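Local coordinates for metallophosphoesterase (PDB 3RQZ), which probably hydrolyses phosphate esters at a centre that holds two zinc ions, at residues P43-C48 with T90-A95; I133-F138 with E161-V166; P154-E159 with G182-N187. All blocks are in the same frame, centred on the assembly; numbering follows the deposited sequence. Where two conformers were deposited one is given.

Contact 1: P43-C48 with T90-A95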
loop_
_atom_site.group_PDB
_atom_site.type_symbol
_atom_site.label_atom_id
_atom_site.label_comp_id
_atom_site.label_asym_id
_atom_site.label_seq_id
_atom_site.Cartn_x
_atom_site.Cartn_y
_atom_site.Cartn_z
ATOM N N PRO A 43 14.898 -0.446 -3.319
ATOM C CA PRO A 43 15.941 -0.141 -4.306
ATOM C C PRO A 43 15.482 0.222 -5.713
ATOM O O PRO A 43 16.319 0.573 -6.548
ATOM C CB PRO A 43 16.737 -1.462 -4.372
ATOM C CG PRO A 43 15.663 -2.500 -4.179
ATOM C CD PRO A 43 14.659 -1.901 -3.206
ATOM N N ARG A 44 14.181 0.140 -5.991
ATOM C CA ARG A 44 13.724 0.327 -7.375
ATOM C C ARG A 44 12.570 1.315 -7.483
ATOM O O ARG A 44 11.503 0.965 -8.006
ATOM C CB ARG A 44 13.356 -1.030 -8.036
ATOM C CG ARG A 44 14.543 -2.012 -8.289
ATOM C CD ARG A 44 15.539 -1.491 -9.339
ATOM N NE ARG A 44 16.689 -2.391 -9.562
ATOM C CZ ARG A 44 17.870 -2.286 -8.963
ATOM N NH1 ARG A 44 18.073 -1.338 -8.052
ATOM N NH2 ARG A 44 18.849 -3.156 -9.256
ATOM N N PRO A 45 12.764 2.558 -6.995
ATOM C CA PRO A 45 11.627 3.500 -7.063
ATOM C C PRO A 45 11.172 3.859 -8.476
ATOM O O PRO A 45 9.949 3.945 -8.706
ATOM C CB PRO A 45 12.129 4.737 -6.290
ATOM C CG PRO A 45 13.667 4.596 -6.327
ATOM C CD PRO A 45 13.918 3.128 -6.277
ATOM N N ARG A 46 12.096 4.046 -9.429
ATOM C CA ARG A 46 11.667 4.424 -10.782
ATOM C C ARG A 46 10.806 3.339 -11.399
ATOM O O ARG A 46 9.737 3.610 -11.951
ATOM C CB ARG A 46 12.866 4.695 -11.690
ATOM C CG ARG A 46 13.590 5.974 -11.339
ATOM C CD ARG A 46 14.609 6.353 -12.446
ATOM N NE ARG A 46 15.647 5.332 -12.540
ATOM C CZ ARG A 46 16.780 5.331 -11.832
ATOM N NH1 ARG A 46 17.056 6.326 -10.992
ATOM N NH2 ARG A 46 17.658 4.338 -11.976
ATOM N N GLU A 47 11.297 2.104 -11.310
ATOM C CA GLU A 47 10.635 0.974 -11.957
ATOM C C GLU A 47 9.236 0.744 -11.343
ATOM O O GLU A 47 8.272 0.409 -12.063
ATOM C CB GLU A 47 11.526 -0.284 -11.828
ATOM C CG GLU A 47 12.848 -0.235 -12.601
ATOM C CD GLU A 47 13.998 0.464 -11.850
ATOM O OE1 GLU A 47 13.816 1.011 -10.730
ATOM O OE2 GLU A 47 15.105 0.496 -12.399
ATOM N N CYS A 48 9.105 0.950 -10.027
ATOM C CA CYS A 48 7.815 0.755 -9.381
ATOM C C CYS A 48 6.836 1.857 -9.781
ATOM O O CYS A 48 5.666 1.561 -10.035
ATOM C CB CYS A 48 7.921 0.585 -7.857
ATOM S SG CYS A 48 8.727 -0.960 -7.365
ATOM N N THR A 90 14.614 10.395 -3.429
ATOM C CA THR A 90 14.289 11.624 -4.136
ATOM C C THR A 90 15.182 11.786 -5.363
ATOM O O THR A 90 14.693 12.078 -6.453
ATOM C CB THR A 90 14.454 12.881 -3.219
ATOM O OG1 THR A 90 13.885 12.624 -1.930
ATOM C CG2 THR A 90 13.771 14.072 -3.834
HETATM N N MSE A 91 16.487 11.568 -5.175
HETATM C CA MSE A 91 17.493 11.692 -6.249
HETATM C C MSE A 91 17.340 10.664 -7.380
HETATM O O MSE A 91 17.910 10.843 -8.443
HETATM C CB MSE A 91 18.938 11.667 -5.691
HETATM C CG MSE A 91 19.312 12.876 -4.833
HETATM SE SE MSE A 91 18.684 14.621 -5.503
HETATM C CE MSE A 91 19.926 14.844 -6.983
ATOM N N GLN A 92 16.587 9.583 -7.155
ATOM C CA GLN A 92 16.360 8.585 -8.193
ATOM C C GLN A 92 15.272 9.014 -9.181
ATOM O O GLN A 92 15.265 8.569 -10.317
ATOM C CB GLN A 92 15.986 7.228 -7.587
ATOM C CG GLN A 92 16.975 6.685 -6.519
ATOM C CD GLN A 92 18.426 6.834 -6.897
ATOM O OE1 GLN A 92 19.204 7.536 -6.213
ATOM N NE2 GLN A 92 18.812 6.199 -7.999
ATOM N N LEU A 93 14.368 9.874 -8.734
ATOM C CA LEU A 93 13.190 10.229 -9.505
ATOM C C LEU A 93 13.515 11.242 -10.610
ATOM O O LEU A 93 14.173 12.264 -10.377
ATOM C CB LEU A 93 12.092 10.745 -8.574
ATOM C CG LEU A 93 11.706 9.785 -7.449
ATOM C CD1 LEU A 93 10.579 10.402 -6.582
ATOM C CD2 LEU A 93 11.322 8.374 -7.970
ATOM N N GLN A 94 13.097 10.918 -11.824
ATOM C CA GLN A 94 13.271 11.828 -12.964
ATOM C C GLN A 94 11.964 12.606 -13.221
ATOM O O GLN A 94 10.973 12.362 -12.520
ATOM C CB GLN A 94 13.707 11.002 -14.162
ATOM C CG GLN A 94 15.055 10.340 -13.905
ATOM C CD GLN A 94 15.403 9.329 -14.959
ATOM O OE1 GLN A 94 14.572 8.486 -15.326
ATOM N NE2 GLN A 94 16.638 9.403 -15.467
ATOM N N ALA A 95 11.950 13.519 -14.204
ATOM C CA ALA A 95 10.787 14.395 -14.415
ATOM C C ALA A 95 9.456 13.632 -14.519
ATOM O O ALA A 95 8.488 13.985 -13.867
ATOM C CB ALA A 95 10.991 15.333 -15.644
#

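Contact 2: I133-F138 with E161-V166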
loop_
_atom_site.group_PDB
_atom_site.type_symbol
_atom_site.label_atom_id
_atom_site.label_comp_id
_atom_site.label_asym_id
_atom_site.label_seq_id
_atom_site.Cartn_x
_atom_site.Cartn_y
_atom_site.Cartn_z
ATOM N N ILE A 133 -9.662 4.357 16.598
ATOM C CA ILE A 133 -9.376 5.167 15.421
ATOM C C ILE A 133 -10.313 4.737 14.290
ATOM O O ILE A 133 -10.828 5.583 13.581
ATOM C CB ILE A 133 -7.854 5.204 15.046
ATOM C CG1 ILE A 133 -7.003 5.767 16.208
ATOM C CG2 ILE A 133 -7.604 5.972 13.742
ATOM C CD1 ILE A 133 -7.369 7.281 16.642
ATOM N N ALA A 134 -10.598 3.443 14.178
ATOM C CA ALA A 134 -11.548 2.981 13.134
ATOM C C ALA A 134 -12.898 3.652 13.335
ATOM O O ALA A 134 -13.512 4.169 12.384
ATOM C CB ALA A 134 -11.705 1.446 13.167
ATOM N N ALA A 135 -13.327 3.678 14.595
ATOM C CA ALA A 135 -14.593 4.281 14.995
ATOM C C ALA A 135 -14.687 5.753 14.607
ATOM O O ALA A 135 -15.723 6.216 14.121
ATOM C CB ALA A 135 -14.819 4.076 16.540
ATOM N N LEU A 136 -13.590 6.480 14.780
ATOM C CA LEU A 136 -13.551 7.896 14.420
ATOM C C LEU A 136 -13.588 8.094 12.893
ATOM O O LEU A 136 -13.869 9.188 12.403
ATOM C CB LEU A 136 -12.313 8.566 15.063
ATOM C CG LEU A 136 -12.337 8.720 16.599
ATOM C CD1 LEU A 136 -10.924 8.840 17.201
ATOM C CD2 LEU A 136 -13.236 9.882 17.088
ATOM N N ASN A 137 -13.318 7.026 12.147
ATOM C CA ASN A 137 -13.166 7.113 10.689
ATOM C C ASN A 137 -14.370 6.693 9.869
ATOM O O ASN A 137 -14.524 7.126 8.715
ATOM C CB ASN A 137 -11.884 6.397 10.232
ATOM C CG ASN A 137 -10.698 7.319 10.223
ATOM O OD1 ASN A 137 -10.582 8.165 9.341
ATOM N ND2 ASN A 137 -9.803 7.173 11.200
ATOM N N PHE A 138 -15.240 5.889 10.467
ATOM C CA PHE A 138 -16.498 5.500 9.811
ATOM C C PHE A 138 -17.413 6.668 9.447
ATOM O O PHE A 138 -17.960 6.669 8.356
ATOM C CB PHE A 138 -17.233 4.401 10.587
ATOM C CG PHE A 138 -16.716 3.018 10.283
ATOM C CD1 PHE A 138 -17.091 2.368 9.104
ATOM C CD2 PHE A 138 -15.840 2.360 11.171
ATOM C CE1 PHE A 138 -16.591 1.087 8.789
ATOM C CE2 PHE A 138 -15.360 1.082 10.865
ATOM C CZ PHE A 138 -15.746 0.440 9.672
ATOM N N GLU A 161 -18.542 -3.304 14.836
ATOM C CA GLU A 161 -17.444 -3.772 15.677
ATOM C C GLU A 161 -16.647 -2.568 16.161
ATOM O O GLU A 161 -16.374 -2.450 17.357
ATOM C CB GLU A 161 -16.480 -4.702 14.898
ATOM C CG GLU A 161 -16.995 -6.142 14.597
ATOM C CD GLU A 161 -16.091 -6.901 13.605
ATOM O OE1 GLU A 161 -15.501 -6.283 12.673
ATOM O OE2 GLU A 161 -15.962 -8.136 13.754
ATOM N N ALA A 162 -16.264 -1.687 15.222
ATOM C CA ALA A 162 -15.475 -0.514 15.564
ATOM C C ALA A 162 -16.216 0.309 16.611
ATOM O O ALA A 162 -15.618 0.759 17.581
ATOM C CB ALA A 162 -15.173 0.348 14.308
ATOM N N LEU A 163 -17.521 0.497 16.407
ATOM C CA LEU A 163 -18.316 1.347 17.309
ATOM C C LEU A 163 -18.520 0.723 18.689
ATOM O O LEU A 163 -18.740 1.443 19.668
ATOM C CB LEU A 163 -19.660 1.735 16.687
ATOM C CG LEU A 163 -19.653 2.650 15.446
ATOM C CD1 LEU A 163 -21.079 2.811 14.898
ATOM C CD2 LEU A 163 -19.000 4.026 15.683
ATOM N N SER A 164 -18.450 -0.606 18.771
ATOM C CA SER A 164 -18.531 -1.313 20.050
ATOM C C SER A 164 -17.154 -1.661 20.580
ATOM O O SER A 164 -17.031 -2.492 21.478
ATOM C CB SER A 164 -19.350 -2.601 19.911
ATOM O OG SER A 164 -20.567 -2.321 19.253
ATOM N N ASN A 165 -16.125 -1.041 20.003
ATOM C CA ASN A 165 -14.736 -1.223 20.421
ATOM C C ASN A 165 -14.186 -2.667 20.313
ATOM O O ASN A 165 -13.295 -3.077 21.074
ATOM C CB ASN A 165 -14.537 -0.641 21.827
ATOM C CG ASN A 165 -13.087 -0.446 22.176
ATOM O OD1 ASN A 165 -12.368 0.330 21.529
ATOM N ND2 ASN A 165 -12.637 -1.160 23.194
ATOM N N VAL A 166 -14.699 -3.423 19.345
ATOM C CA VAL A 166 -14.196 -4.768 19.033
ATOM C C VAL A 166 -12.931 -4.636 18.178
ATOM O O VAL A 166 -12.919 -3.896 17.178
ATOM C CB VAL A 166 -15.289 -5.615 18.308
ATOM C CG1 VAL A 166 -14.736 -6.968 17.865
ATOM C CG2 VAL A 166 -16.499 -5.822 19.238
#

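Contact 3: P154-E159 with G182-N187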
loop_
_atom_site.group_PDB
_atom_site.type_symbol
_atom_site.label_atom_id
_atom_site.label_comp_id
_atom_site.label_asym_id
_atom_site.label_seq_id
_atom_site.Cartn_x
_atom_site.Cartn_y
_atom_site.Cartn_z
ATOM N N PRO A 154 -2.188 -6.232 6.857
ATOM C CA PRO A 154 -3.555 -6.386 6.383
ATOM C C PRO A 154 -4.542 -6.397 7.552
ATOM O O PRO A 154 -4.202 -6.823 8.659
ATOM C CB PRO A 154 -3.533 -7.721 5.606
ATOM C CG PRO A 154 -2.407 -8.479 6.204
ATOM C CD PRO A 154 -1.372 -7.439 6.618
ATOM N N LEU A 155 -5.760 -5.922 7.299
ATOM C CA LEU A 155 -6.713 -5.626 8.359
ATOM C C LEU A 155 -8.111 -5.517 7.755
ATOM O O LEU A 155 -8.264 -5.096 6.598
ATOM C CB LEU A 155 -6.349 -4.273 9.018
ATOM C CG LEU A 155 -7.262 -3.678 10.098
ATOM C CD1 LEU A 155 -6.462 -3.036 11.249
ATOM C CD2 LEU A 155 -8.252 -2.646 9.521
ATOM N N TYR A 156 -9.121 -5.903 8.536
ATOM C CA TYR A 156 -10.487 -5.524 8.254
ATOM C C TYR A 156 -11.263 -5.318 9.557
ATOM O O TYR A 156 -11.042 -6.015 10.556
ATOM C CB TYR A 156 -11.202 -6.523 7.310
ATOM C CG TYR A 156 -11.404 -7.937 7.835
ATOM C CD1 TYR A 156 -10.482 -8.946 7.537
ATOM C CD2 TYR A 156 -12.528 -8.268 8.605
ATOM C CE1 TYR A 156 -10.656 -10.240 8.016
ATOM C CE2 TYR A 156 -12.735 -9.571 9.078
ATOM C CZ TYR A 156 -11.793 -10.549 8.772
ATOM O OH TYR A 156 -11.958 -11.822 9.231
ATOM N N ILE A 157 -12.161 -4.343 9.547
ATOM C CA ILE A 157 -13.079 -4.151 10.687
ATOM C C ILE A 157 -14.434 -3.683 10.145
ATOM O O ILE A 157 -14.465 -2.882 9.227
ATOM C CB ILE A 157 -12.491 -3.141 11.708
ATOM C CG1 ILE A 157 -13.325 -3.103 12.992
ATOM C CG2 ILE A 157 -12.305 -1.721 11.056
ATOM C CD1 ILE A 157 -12.578 -2.408 14.175
ATOM N N ARG A 158 -15.533 -4.231 10.672
ATOM C CA ARG A 158 -16.875 -3.721 10.355
ATOM C C ARG A 158 -17.264 -2.527 11.255
ATOM O O ARG A 158 -16.726 -2.340 12.347
ATOM C CB ARG A 158 -17.935 -4.835 10.396
ATOM C CG ARG A 158 -19.219 -4.483 9.635
ATOM C CD ARG A 158 -20.080 -5.691 9.303
ATOM N NE ARG A 158 -20.003 -6.696 10.347
ATOM C CZ ARG A 158 -20.998 -7.016 11.161
ATOM N NH1 ARG A 158 -20.806 -7.945 12.097
ATOM N NH2 ARG A 158 -22.192 -6.428 11.033
ATOM N N GLU A 159 -18.192 -1.715 10.771
ATOM C CA GLU A 159 -18.592 -0.495 11.476
ATOM C C GLU A 159 -19.152 -0.781 12.874
ATOM O O GLU A 159 -18.765 -0.122 13.843
ATOM C CB GLU A 159 -19.587 0.290 10.623
ATOM C CG GLU A 159 -20.086 1.584 11.237
ATOM C CD GLU A 159 -21.026 2.358 10.309
ATOM O OE1 GLU A 159 -21.845 1.723 9.600
ATOM O OE2 GLU A 159 -20.960 3.603 10.287
ATOM N N GLY A 182 -23.225 -4.258 6.015
ATOM C CA GLY A 182 -22.462 -3.374 6.881
ATOM C C GLY A 182 -21.306 -2.740 6.140
ATOM O O GLY A 182 -20.899 -3.168 5.047
ATOM N N ARG A 183 -20.746 -1.727 6.758
ATOM C CA ARG A 183 -19.671 -0.982 6.154
ATOM C C ARG A 183 -18.348 -1.503 6.719
ATOM O O ARG A 183 -18.324 -1.982 7.852
ATOM C CB ARG A 183 -19.878 0.477 6.494
ATOM C CG ARG A 183 -21.277 0.964 6.134
ATOM C CD ARG A 183 -21.483 2.356 6.702
ATOM N NE ARG A 183 -20.622 3.252 6.001
ATOM C CZ ARG A 183 -19.961 4.278 6.523
ATOM N NH1 ARG A 183 -20.039 4.603 7.812
ATOM N NH2 ARG A 183 -19.214 4.981 5.707
ATOM N N TYR A 184 -17.268 -1.406 5.933
ATOM C CA TYR A 184 -15.961 -1.990 6.292
ATOM C C TYR A 184 -14.824 -1.028 6.017
ATOM O O TYR A 184 -14.880 -0.278 5.030
ATOM C CB TYR A 184 -15.683 -3.264 5.471
ATOM C CG TYR A 184 -16.374 -4.480 6.019
ATOM C CD1 TYR A 184 -15.797 -5.228 7.037
ATOM C CD2 TYR A 184 -17.632 -4.871 5.533
ATOM C CE1 TYR A 184 -16.465 -6.356 7.565
ATOM C CE2 TYR A 184 -18.292 -5.964 6.056
ATOM C CZ TYR A 184 -17.690 -6.703 7.056
ATOM O OH TYR A 184 -18.338 -7.796 7.559
ATOM N N ILE A 185 -13.780 -1.090 6.854
ATOM C CA ILE A 185 -12.477 -0.465 6.545
ATOM C C ILE A 185 -11.576 -1.675 6.328
ATOM O O ILE A 185 -11.588 -2.581 7.152
ATOM C CB ILE A 185 -11.975 0.443 7.712
ATOM C CG1 ILE A 185 -12.832 1.716 7.839
ATOM C CG2 ILE A 185 -10.489 0.809 7.540
ATOM C CD1 ILE A 185 -12.474 2.600 9.063
ATOM N N ILE A 186 -10.833 -1.696 5.219
ATOM C CA ILE A 186 -10.086 -2.861 4.738
ATOM C C ILE A 186 -8.713 -2.404 4.297
ATOM O O ILE A 186 -8.617 -1.430 3.556
ATOM C CB ILE A 186 -10.776 -3.481 3.454
ATOM C CG1 ILE A 186 -12.219 -3.942 3.725
ATOM C CG2 ILE A 186 -9.943 -4.630 2.850
ATOM C CD1 ILE A 186 -12.299 -4.992 4.718
ATOM N N ASN A 187 -7.660 -3.117 4.741
ATOM C CA ASN A 187 -6.261 -2.822 4.415
ATOM C C ASN A 187 -5.661 -4.073 3.750
ATOM O O ASN A 187 -5.726 -5.175 4.312
ATOM C CB ASN A 187 -5.484 -2.443 5.722
ATOM C CG ASN A 187 -4.099 -1.862 5.466
ATOM O OD1 ASN A 187 -3.368 -2.303 4.556
ATOM N ND2 ASN A 187 -3.695 -0.896 6.317
HETATM O O HOH W 1 -22.369 -0.751 8.984
#

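Contact 1: P43-C48 with T90-A95
Arg46 and Pro45, in the first turn of helix 45-55, meet Gln92, Leu93 and Gln94 where helix 85-92 gives way to the bend before helix 95-103. In this calcineurin-like metallophosphoesterase fold, helix 45-55 is the connection of a beta-alpha-beta crossover between the parallel strands 31-34 and 59-60, and its start follows the loop that carries the zinc ligand Asp37.

One hydrogen bond joins the segments. Arg46 NH1 gives it to the main-chain Gln92 O at 2.9 Å and almost straight, with an N-H...O angle of 169°. The oxygen lies in the guanidinium plane, at its edge, and NH1 in turn sits in the carbonyl plane on a lone pair. The same oxygen is approached by the aliphatic part of the side chain, with Arg46 CD 3.1 Å from Gln92 O; the bend at chi3 (-64°) sets NE back from the extended path. A cationic group beside the C-terminal end of helix 85-92 would be favoured by the partial negative charge there.

Apolar packing fills the inner side. Pro45 CG rests 3.7 Å from Gln92 CB, and Pro45 CB lies 4.1 Å from Leu93 CD2. Pro45 also leans on Ala14 and Val39, while Leu93 continues onto Leu98 and Leu101 of helix 95-103. The side chain of Pro45 is about 9 Å from that of the zinc ligand His13, which puts the packing near the metal site but outside its coordination shell.

At the outer side Gln94, the N-cap residue of helix 95-103, reaches back with its chain extended beyond CG. Its amide plane is turned 47° from the Arg46 guanidinium, and Gln94 OE1 comes within 3.6 Å of Arg46 CD.

Contact 2: I133-F138 with E161-V166
Ala134 and Ala135 of helix 131-137, with Phe138 that follows, pack on Ala162 and Leu163 of the short helix 159-163, which a Schellman motif brings to an end. Both helical elements lie against the five-stranded sheet of the calcineurin-like fold, where Ala134 and Ala162 each also touch Ile157 of strand 154-158.

Ala162 CB is the centre of the contact. It touches both the Ala134 methyl, with the two CB atoms 3.8 Å apart, and the Phe138 ring, whose CE2 is 3.5 Å from Ala162 CB. The methyl meets the CE2 corner of the ring obliquely. Methyl-sized side chains allow the backbones to come close, and the CA atoms of Ala135 and Ala162 are 4.9 Å apart. Ala135 CB comes closest to the main chain, 3.6 Å from Ala162 O. Further out, the end of the Leu163 side chain comes nearer helix 131-137, with CD2 4.3 Å from Ala135 CB.

The hydrogen bonds here run within each segment or to residues outside the pair. Val166 N bonds to Glu161 O at 2.8 Å and Asn165 N to Ala162 O at 3.1 Å, with Asn165, at positive phi, as the C-prime residue of the Schellman motif. On the other side Ala134 O accepts from both Asn137 N and Phe138 N. The side chain of Asn137 folds back along its own helix so that ND2 reaches Ile133 O at 3.0 Å from above the carbonyl plane; ND2 also binds Glu126, and OD1 binds Arg121 N.

Between the segments the chemistry is therefore one of methyls, an aromatic corner, a leucine tip and the Ala162 carbonyl, and the short distance between the two elements is consistent with a close fit of small side chains.

Contact 3: P154-E159 with G182-N187
Arg183 and Glu159 are joined by a salt bridge, Arg183 NH1 to Glu159 OE2 at 2.8 Å. The oxygen lies near the guanidinium plane, whereas NH1 meets the carboxylate from above its plane. A water ties the same pair a second time, giving a proton to Glu159 OE1 at 2.6 Å and accepting from Arg183 N. Beyond this the guanidinium makes a cation-pi contact with Phe141, and NH2 bonds to the main-chain oxygens of Phe141 and Thr143.

Arg158 lays its aliphatic chain across Tyr184: placed anti to the backbone N (chi1 -161°), CG stands over one ring face, 3.9 Å from the centroid and 19° off the normal, in a CH-pi contact. Arg158 NH2 makes a salt bridge with Asp160.

The two strands run antiparallel, 154-158 forming the edge of the five-stranded sheet of the calcineurin-like fold beside 184-188. Leu155 with Asn187 and Ile157 with Ile185 are hydrogen-bonded pairs.

Asn187 ends the ladder nearest the metals. Asn187 N donates to Leu155 O at 2.8 Å, its CB touches Leu155 CB at 3.9 Å, and OD1 takes Gly189 N; its side chain is about 5 Å from that of the zinc ligand Asp11.

Overall arrangement
Contacts 2 and 3 belong to one side of the molecule, with centres 10 Å apart, and share elements: helix 159-163 follows directly on strand 154-158. They touch where Phe138 O of contact 2 probably accepts a hydrogen bond from Arg183 NH1 of contact 3, at 3.0 Å, and where the Phe138 ring packs against Glu159 and Ile157. Contact 1 lies across the centre of the chain, about 17 Å from contact 3 at the nearest atoms, and holds other helices together. The chemistry differs accordingly: a partly buried backbone ladder ending in a salt bridge in 154-159 with 182-187, buried apolar helix packing in contact 2, and one arginine bond beside partly buried packing in contact 1.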